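Local structure of esterase LipW (Mycobacterium marinum, 3QH4) at residues Q194-D198 and D258-V264. The protein probably hydrolyses ester bonds as a serine esterase of the alpha/beta hydrolase fold, with strict selectivity among substrates. Sequence-based numbering, arbitrary orientation.
Sequences QPVLD and DPFRDEV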
loop_
_atom_site.group_PDB
_atom_site.type_symbol
_atom_site.label_atom_id
_atom_site.label_comp_id
_atom_site.label_asym_id
_atom_site.label_seq_id
_atom_site.Cartn_x
_atom_site.Cartn_y
_atom_site.Cartn_z
ATOM N N GLN A 194 -6.456 2.299 0.582
ATOM C CA GLN A 194 -7.206 1.682 -0.526
ATOM C C GLN A 194 -6.758 0.221 -0.760
ATOM O O GLN A 194 -6.394 -0.134 -1.891
ATOM C CB GLN A 194 -7.093 2.572 -1.803
ATOM C CG GLN A 194 -5.631 2.842 -2.216
ATOM C CD GLN A 194 -5.445 3.754 -3.401
ATOM O OE1 GLN A 194 -6.378 4.409 -3.863
ATOM N NE2 GLN A 194 -4.207 3.822 -3.893
ATOM N N PRO A 195 -6.807 -0.612 0.301
ATOM C CA PRO A 195 -6.219 -1.968 0.224
ATOM C C PRO A 195 -6.954 -2.966 -0.669
ATOM O O PRO A 195 -8.188 -2.965 -0.770
ATOM C CB PRO A 195 -6.254 -2.459 1.671
ATOM C CG PRO A 195 -7.485 -1.741 2.293
ATOM C CD PRO A 195 -7.397 -0.350 1.637
ATOM N N VAL A 196 -6.158 -3.754 -1.364
ATOM C CA VAL A 196 -6.624 -4.944 -2.043
ATOM C C VAL A 196 -6.762 -6.015 -0.948
ATOM O O VAL A 196 -5.776 -6.303 -0.257
ATOM C CB VAL A 196 -5.579 -5.332 -3.110
ATOM C CG1 VAL A 196 -5.901 -6.722 -3.639
ATOM C CG2 VAL A 196 -5.608 -4.267 -4.247
ATOM N N LEU A 197 -7.954 -6.606 -0.790
ATOM C CA LEU A 197 -8.220 -7.486 0.348
ATOM C C LEU A 197 -8.833 -8.825 0.030
ATOM O O LEU A 197 -8.598 -9.775 0.772
ATOM C CB LEU A 197 -9.130 -6.759 1.377
ATOM C CG LEU A 197 -8.465 -5.566 2.045
ATOM C CD1 LEU A 197 -9.518 -4.818 2.806
ATOM C CD2 LEU A 197 -7.389 -6.051 2.989
ATOM N N ASP A 198 -9.585 -8.923 -1.064
ATOM C CA ASP A 198 -10.406 -10.110 -1.255
ATOM C C ASP A 198 -10.542 -10.462 -2.731
ATOM O O ASP A 198 -11.023 -9.644 -3.529
ATOM C CB ASP A 198 -11.788 -9.876 -0.624
ATOM C CG ASP A 198 -12.545 -11.180 -0.319
ATOM O OD1 ASP A 198 -12.304 -12.215 -0.961
ATOM O OD2 ASP A 198 -13.410 -11.176 0.599
ATOM N N ASP A 258 -14.235 3.229 -6.593
ATOM C CA ASP A 258 -13.061 2.351 -6.540
ATOM C C ASP A 258 -13.611 0.930 -6.419
ATOM O O ASP A 258 -14.407 0.648 -5.507
ATOM C CB ASP A 258 -12.217 2.740 -5.315
ATOM C CG ASP A 258 -10.901 1.931 -5.200
ATOM O OD1 ASP A 258 -10.853 0.757 -5.616
ATOM O OD2 ASP A 258 -9.914 2.470 -4.641
ATOM N N PRO A 259 -13.202 0.030 -7.325
ATOM C CA PRO A 259 -13.685 -1.346 -7.194
ATOM C C PRO A 259 -13.406 -1.985 -5.828
ATOM O O PRO A 259 -14.163 -2.870 -5.435
ATOM C CB PRO A 259 -12.953 -2.086 -8.337
ATOM C CG PRO A 259 -11.621 -1.295 -8.474
ATOM C CD PRO A 259 -12.140 0.149 -8.351
ATOM N N PHE A 260 -12.364 -1.550 -5.106
ATOM C CA PHE A 260 -12.027 -2.157 -3.812
ATOM C C PHE A 260 -12.837 -1.576 -2.655
ATOM O O PHE A 260 -12.692 -2.011 -1.530
ATOM C CB PHE A 260 -10.530 -2.026 -3.549
ATOM C CG PHE A 260 -9.707 -2.629 -4.649
ATOM C CD1 PHE A 260 -9.760 -4.002 -4.898
ATOM C CD2 PHE A 260 -8.931 -1.824 -5.454
ATOM C CE1 PHE A 260 -9.015 -4.550 -5.997
ATOM C CE2 PHE A 260 -8.204 -2.359 -6.515
ATOM C CZ PHE A 260 -8.243 -3.708 -6.777
ATOM N N ARG A 261 -13.736 -0.645 -2.949
ATOM C CA ARG A 261 -14.458 0.019 -1.860
ATOM C C ARG A 261 -15.228 -0.969 -0.987
ATOM O O ARG A 261 -15.189 -0.882 0.236
ATOM C CB ARG A 261 -15.442 1.048 -2.442
ATOM C CG ARG A 261 -16.338 1.678 -1.355
ATOM C CD ARG A 261 -17.510 2.356 -2.027
ATOM N NE ARG A 261 -18.516 1.432 -2.556
ATOM C CZ ARG A 261 -19.337 1.762 -3.544
ATOM N NH1 ARG A 261 -19.199 2.937 -4.159
ATOM N NH2 ARG A 261 -20.284 0.923 -3.947
ATOM N N ASP A 262 -15.987 -1.879 -1.596
ATOM C CA ASP A 262 -16.823 -2.749 -0.733
ATOM C C ASP A 262 -16.012 -3.713 0.125
ATOM O O ASP A 262 -16.364 -3.987 1.281
ATOM C CB ASP A 262 -17.844 -3.528 -1.575
ATOM C CG ASP A 262 -18.953 -2.629 -2.121
ATOM O OD1 ASP A 262 -18.952 -1.394 -1.872
ATOM O OD2 ASP A 262 -19.820 -3.167 -2.834
ATOM N N GLU A 263 -14.922 -4.237 -0.424
ATOM C CA GLU A 263 -14.123 -5.153 0.430
ATOM C C GLU A 263 -13.467 -4.369 1.576
ATOM O O GLU A 263 -13.281 -4.889 2.662
ATOM C CB GLU A 263 -13.136 -5.972 -0.403
ATOM C CG GLU A 263 -11.997 -5.197 -1.039
ATOM C CD GLU A 263 -11.511 -5.886 -2.294
ATOM O OE1 GLU A 263 -10.340 -6.306 -2.301
ATOM O OE2 GLU A 263 -12.322 -6.041 -3.246
ATOM N N VAL A 264 -13.181 -3.089 1.329
ATOM C CA VAL A 264 -12.666 -2.216 2.383
ATOM C C VAL A 264 -13.706 -2.057 3.487
ATOM O O VAL A 264 -13.404 -2.235 4.662
ATOM C CB VAL A 264 -12.257 -0.833 1.831
ATOM C CG1 VAL A 264 -12.114 0.190 2.980
ATOM C CG2 VAL A 264 -10.958 -0.954 1.101
HETATM O O HOH W 1 -9.130 4.713 -3.437
HETATM O O HOH W 2 -9.850 -7.492 -4.792
#
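Val196 lays its CG2 methyl over one face of the Phe260 ring, 3.8 Å from the ring centroid, a CH-pi contact in which a compact branched side chain suits a flat aromatic surface. CG1 lies anti to the backbone N (chi1 169°), which leaves CG2 beside that N and over the ring; Pro259 CG sits over the opposite face, toward its rim. Alongside, CD of Pro195 meets CG2 of Val264 at 3.7 Å; the constrained proline ring and the branched valine cross at about a right angle, and both touch Ile252. In the alpha/beta hydrolase fold, these loops follow neighbouring parallel strands, 189-193 and 250-255, and the second leads into helix 261-273. Asp258, consistent with the acid of a Ser166-His288-Asp258 triad, bonds His288 through OD2; its OD1 takes Phe260 N (2.8 Å) from above the carboxylate plane, a capping bond at the type I turn from Asp258 to Arg261. A water donates to Asp258 OD2 and Gln194 OE1; OE1 also accepts from Gly289 N, and Gln194 NE2 bonds Ser165 OG. At the other border Glu263, long enough to reach back from the helix, receives two backbone amides on OE1: Leu197 N, nearly straight at 2.8 Å on the anti lone pair, and Asp198 N at 3.0 Å, from 58° out of the carboxylate plane. A second water lies 2.8 Å from both Glu263 OE1 and Asp198 O, while Asp198 OD1 forms a salt bridge with Arg200.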